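Local coordinates for protein putative aminopeptidase (Leishmania major, PDB 5NTH) that probably removes amino acids from the N-termini of peptides as a manganese-dependent leucyl aminopeptidase of the M17 family, at residues Lys319-Gly324 and Asp388-Ile393. Numbering follows the deposited sequence.
Sequences KTDMGG and DAEGRI. With MN (manganese (II) ion), chain D; MN (manganese (II) ion), chain C; BB2 (actinonin), chain E; BCT (bicarbonate ion), chain B.
The carboxylates of Asp321 and Glu390 approach from opposite directions, their planes turned 46° apart, and meet through a manganese ion instead of a hydrogen bond. The Arg392 guanidinium has the carbon of a bicarbonate in plane at its edge, though that ion's place is doubtful. The manganese of chain C is bound by both Asp321 OD2 and Glu390 OE2, 1.9 Å from each; its positive charge probably offsets the repulsion between these oxygens, 3.0 Å apart. Glu390 spans the pair of metals: its OE1 reaches the manganese of chain D at 1.9 Å, and a bend at chi2 (-64°) carries the carboxylate there. Asp388 grips that second ion twice, through its carbonyl O and through OD1 at 2.0 Å. Actinonin O2 bridges both ions, while its O4 binds the chain D ion alone. A carboxylate-bridged two-metal centre of this kind is characteristic of M17 aminopeptidases, though not confined to them; Lys298 and Asp303 complete the site. Thr418 holds Asp321 OD1, and Lys310 forms a salt bridge with Asp388 OD2. Asp321 lies just ahead of helix 323-341 and Glu390 near the beginning of helix 391-404, with Ile300 of strand 291-300 touching both side chains and helix 261-267 packing on Glu390 through Val266.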
ATOM      1  N   LYS A 319      -1.688   3.705  24.176  1.00 35.54           N
ATOM      2  CA  LYS A 319      -1.872   3.583  25.585  1.00 35.00           C
ATOM      3  C   LYS A 319      -0.549   3.599  26.312  1.00 34.05           C
ATOM      4  O   LYS A 319      -0.400   4.216  27.306  1.00 33.71           O
ATOM      5  CB  LYS A 319      -2.454   2.210  25.775  1.00 35.87           C
ATOM      6  CG  LYS A 319      -3.397   1.967  26.901  1.00 36.96           C
ATOM      7  CD  LYS A 319      -3.344   0.493  27.179  1.00 37.81           C
ATOM      8  CE  LYS A 319      -4.695  -0.173  27.182  1.00 39.65           C
ATOM      9  NZ  LYS A 319      -4.629  -1.603  27.590  1.00 38.85           N
ATOM     10  N   THR A 320       0.386   2.853  25.796  1.00 31.68           N
ATOM     11  CA  THR A 320       1.639   2.574  26.435  1.00 32.02           C
ATOM     12  C   THR A 320       2.717   3.541  26.073  1.00 33.88           C
ATOM     13  O   THR A 320       3.840   3.410  26.534  1.00 34.18           O
ATOM     14  CB  THR A 320       2.162   1.169  26.061  1.00 31.67           C
ATOM     15  OG1 THR A 320       2.576   1.119  24.687  1.00 30.34           O
ATOM     16  CG2 THR A 320       1.094   0.105  26.354  1.00 31.27           C
ATOM     17  N   ASP A 321       2.388   4.526  25.255  1.00 35.61           N
ATOM     18  CA  ASP A 321       3.369   5.497  24.879  1.00 36.36           C
ATOM     19  C   ASP A 321       3.763   6.448  26.044  1.00 34.08           C
ATOM     20  O   ASP A 321       4.592   7.355  25.845  1.00 32.36           O
ATOM     21  CB  ASP A 321       2.887   6.266  23.646  1.00 40.51           C
ATOM     22  CG  ASP A 321       4.022   6.556  22.639  1.00 42.76           C
ATOM     23  OD1 ASP A 321       4.858   5.658  22.381  1.00 41.60           O
ATOM     24  OD2 ASP A 321       4.056   7.680  22.086  1.00 47.84           O
ATOM     25  N   MET A 322       3.183   6.254  27.241  1.00 31.64           N
ATOM     26  CA  MET A 322       3.693   6.919  28.460  1.00 29.76           C
ATOM     27  C   MET A 322       4.551   6.000  29.371  1.00 28.42           C
ATOM     28  O   MET A 322       4.816   6.323  30.534  1.00 27.30           O
ATOM     29  CB  MET A 322       2.594   7.651  29.228  1.00 29.97           C
ATOM     30  CG  MET A 322       1.278   6.926  29.383  1.00 31.16           C
ATOM     31  SD  MET A 322       1.467   5.301  30.126  1.00 31.81           S
ATOM     32  CE  MET A 322       1.643   5.711  31.860  1.00 32.39           C
ATOM     33  N   GLY A 323       5.053   4.911  28.791  1.00 27.20           N
ATOM     34  CA  GLY A 323       5.859   3.925  29.489  1.00 26.91           C
ATOM     35  C   GLY A 323       7.180   4.430  30.040  1.00 26.97           C
ATOM     36  O   GLY A 323       7.521   4.138  31.172  1.00 27.00           O
ATOM     37  N   GLY A 324       7.935   5.161  29.234  1.00 26.62           N
ATOM     38  CA  GLY A 324       9.187   5.713  29.693  1.00 26.86           C
ATOM     39  C   GLY A 324       8.955   6.550  30.914  1.00 26.92           C
ATOM     40  O   GLY A 324       9.653   6.421  31.893  1.00 28.51           O
ATOM     41  N   ASP A 388       4.389  12.526  14.032  1.00 32.53           N
ATOM     42  CA  ASP A 388       4.435  11.308  14.827  1.00 33.91           C
ATOM     43  C   ASP A 388       5.760  11.047  15.569  1.00 33.65           C
ATOM     44  O   ASP A 388       5.820  10.124  16.422  1.00 39.94           O
ATOM     45  CB  ASP A 388       4.067  10.102  13.977  1.00 34.75           C
ATOM     46  CG  ASP A 388       3.701   8.915  14.807  1.00 35.93           C
ATOM     47  OD1 ASP A 388       3.605   9.010  16.080  1.00 41.33           O
ATOM     48  OD2 ASP A 388       3.558   7.856  14.183  1.00 37.80           O
ATOM     49  N   ALA A 389       6.791  11.841  15.266  1.00 32.28           N
ATOM     50  CA  ALA A 389       7.984  11.914  16.097  1.00 30.78           C
ATOM     51  C   ALA A 389       7.829  13.044  17.100  1.00 30.87           C
ATOM     52  O   ALA A 389       8.518  14.041  17.086  1.00 30.98           O
ATOM     53  CB  ALA A 389       9.227  12.073  15.264  1.00 30.19           C
ATOM     54  N   GLU A 390       6.885  12.836  17.987  1.00 32.61           N
ATOM     55  CA  GLU A 390       6.523  13.764  19.037  1.00 34.02           C
ATOM     56  C   GLU A 390       7.324  13.550  20.342  1.00 32.75           C
ATOM     57  O   GLU A 390       7.383  14.429  21.191  1.00 30.95           O
ATOM     58  CB  GLU A 390       5.021  13.589  19.299  1.00 35.67           C
ATOM     59  CG  GLU A 390       4.607  12.437  20.239  1.00 38.50           C
ATOM     60  CD  GLU A 390       4.928  11.005  19.763  1.00 41.02           C
ATOM     61  OE1 GLU A 390       5.071  10.756  18.537  1.00 42.18           O
ATOM     62  OE2 GLU A 390       5.016  10.080  20.632  1.00 48.75           O
ATOM     63  N   GLY A 391       7.884  12.353  20.512  1.00 32.93           N
ATOM     64  CA  GLY A 391       8.609  11.984  21.732  1.00 32.46           C
ATOM     65  C   GLY A 391       9.876  12.787  21.906  1.00 31.75           C
ATOM     66  O   GLY A 391      10.048  13.450  22.914  1.00 33.06           O
ATOM     67  N   ARG A 392      10.757  12.710  20.910  1.00 30.12           N
ATOM     68  CA  ARG A 392      11.877  13.630  20.706  1.00 28.88           C
ATOM     69  C   ARG A 392      11.632  15.046  21.209  1.00 28.58           C
ATOM     70  O   ARG A 392      12.481  15.627  21.871  1.00 28.62           O
ATOM     71  CB  ARG A 392      12.059  13.820  19.198  1.00 29.20           C
ATOM     72  CG  ARG A 392      12.840  12.755  18.491  1.00 28.06           C
ATOM     73  CD  ARG A 392      12.523  12.735  17.026  1.00 26.92           C
ATOM     74  NE  ARG A 392      12.338  11.335  16.712  1.00 26.99           N
ATOM     75  CZ  ARG A 392      13.113  10.586  15.927  1.00 28.11           C
ATOM     76  NH1 ARG A 392      12.819   9.289  15.794  1.00 27.76           N
ATOM     77  NH2 ARG A 392      14.155  11.098  15.241  1.00 27.86           N
ATOM     78  N   ILE A 393      10.490  15.607  20.796  1.00 27.97           N
ATOM     79  CA  ILE A 393      10.217  17.001  20.979  1.00 27.88           C
ATOM     80  C   ILE A 393       9.894  17.329  22.398  1.00 28.28           C
ATOM     81  O   ILE A 393      10.484  18.218  22.974  1.00 29.36           O
ATOM     82  CB  ILE A 393       9.071  17.480  20.111  1.00 27.81           C
ATOM     83  CG1 ILE A 393       9.533  17.520  18.642  1.00 28.24           C
ATOM     84  CG2 ILE A 393       8.649  18.868  20.558  1.00 27.70           C
ATOM     85  CD1 ILE A 393       8.444  17.833  17.639  1.00 28.14           C
TER
HETATM   86 MN    MN D 603       4.763   9.079  17.669  1.00 50.69          MN
HETATM   87 MN    MN C 602       5.134   8.175  20.619  1.00 58.02          MN
HETATM   88  C5  BB2 E 604       7.292   5.730  16.590  0.60 40.35           C
HETATM   89  C3  BB2 E 604       6.474   6.797  17.252  0.60 40.41           C
HETATM   90  O4  BB2 E 604       5.381   7.008  16.806  0.60 39.32           O
HETATM   91  N1  BB2 E 604       6.915   7.452  18.318  0.60 41.21           N
HETATM   92  O2  BB2 E 604       6.087   8.419  18.930  0.60 46.17           O
HETATM   93  C6  BB2 E 604       7.626   6.158  15.166  0.60 41.71           C
HETATM   94  C12 BB2 E 604       7.870   4.919  14.366  0.60 42.80           C
HETATM   95  O13 BB2 E 604       8.976   4.452  14.374  0.60 42.87           O
HETATM   96  C7  BB2 E 604       8.843   7.092  15.188  0.60 41.01           C
HETATM   97  C8  BB2 E 604       9.335   7.515  13.808  0.60 40.76           C
HETATM   98  C9  BB2 E 604       8.348   8.434  13.103  0.60 41.18           C
HETATM   99  C10 BB2 E 604       7.995   7.915  11.720  0.60 42.64           C
HETATM  100  C11 BB2 E 604       9.143   8.119  10.747  0.60 42.98           C
HETATM  101  N14 BB2 E 604       6.868   4.363  13.699  0.60 45.40           N
HETATM  102  C15 BB2 E 604       7.056   3.131  12.939  0.60 48.91           C
HETATM  103  C16 BB2 E 604       5.824   2.200  13.042  0.60 49.63           C
HETATM  104  C18 BB2 E 604       5.528   1.370  11.784  0.60 49.71           C
HETATM  105  C17 BB2 E 604       5.957   1.269  14.264  0.60 47.74           C
HETATM  106  C19 BB2 E 604       7.531   3.478  11.549  0.60 51.80           C
HETATM  107  O20 BB2 E 604       8.721   3.339  11.350  0.60 48.62           O
HETATM  108  N21 BB2 E 604       6.705   3.917  10.573  0.60 60.03           N
HETATM  109  C22 BB2 E 604       7.040   3.698   9.159  0.60 64.16           C
HETATM  110  C23 BB2 E 604       5.418   4.625  10.650  0.60 60.72           C
HETATM  111  C24 BB2 E 604       4.716   4.428   9.306  0.60 61.25           C
HETATM  112  C25 BB2 E 604       5.704   3.722   8.397  0.60 62.53           C
HETATM  113  C26 BB2 E 604       7.946   4.861   8.724  0.60 65.30           C
HETATM  114  O27 BB2 E 604       9.225   4.814   9.373  0.60 64.64           O
HETATM  115  C   BCT B 601       9.742  10.037  18.401  1.00 40.81           C
HETATM  116  O1  BCT B 601       9.430  10.819  19.299  1.00 41.06           O
HETATM  117  O2  BCT B 601      10.847  10.065  17.833  1.00 38.06           O
HETATM  118  O3  BCT B 601       8.832   9.161  18.025  1.00 49.17           O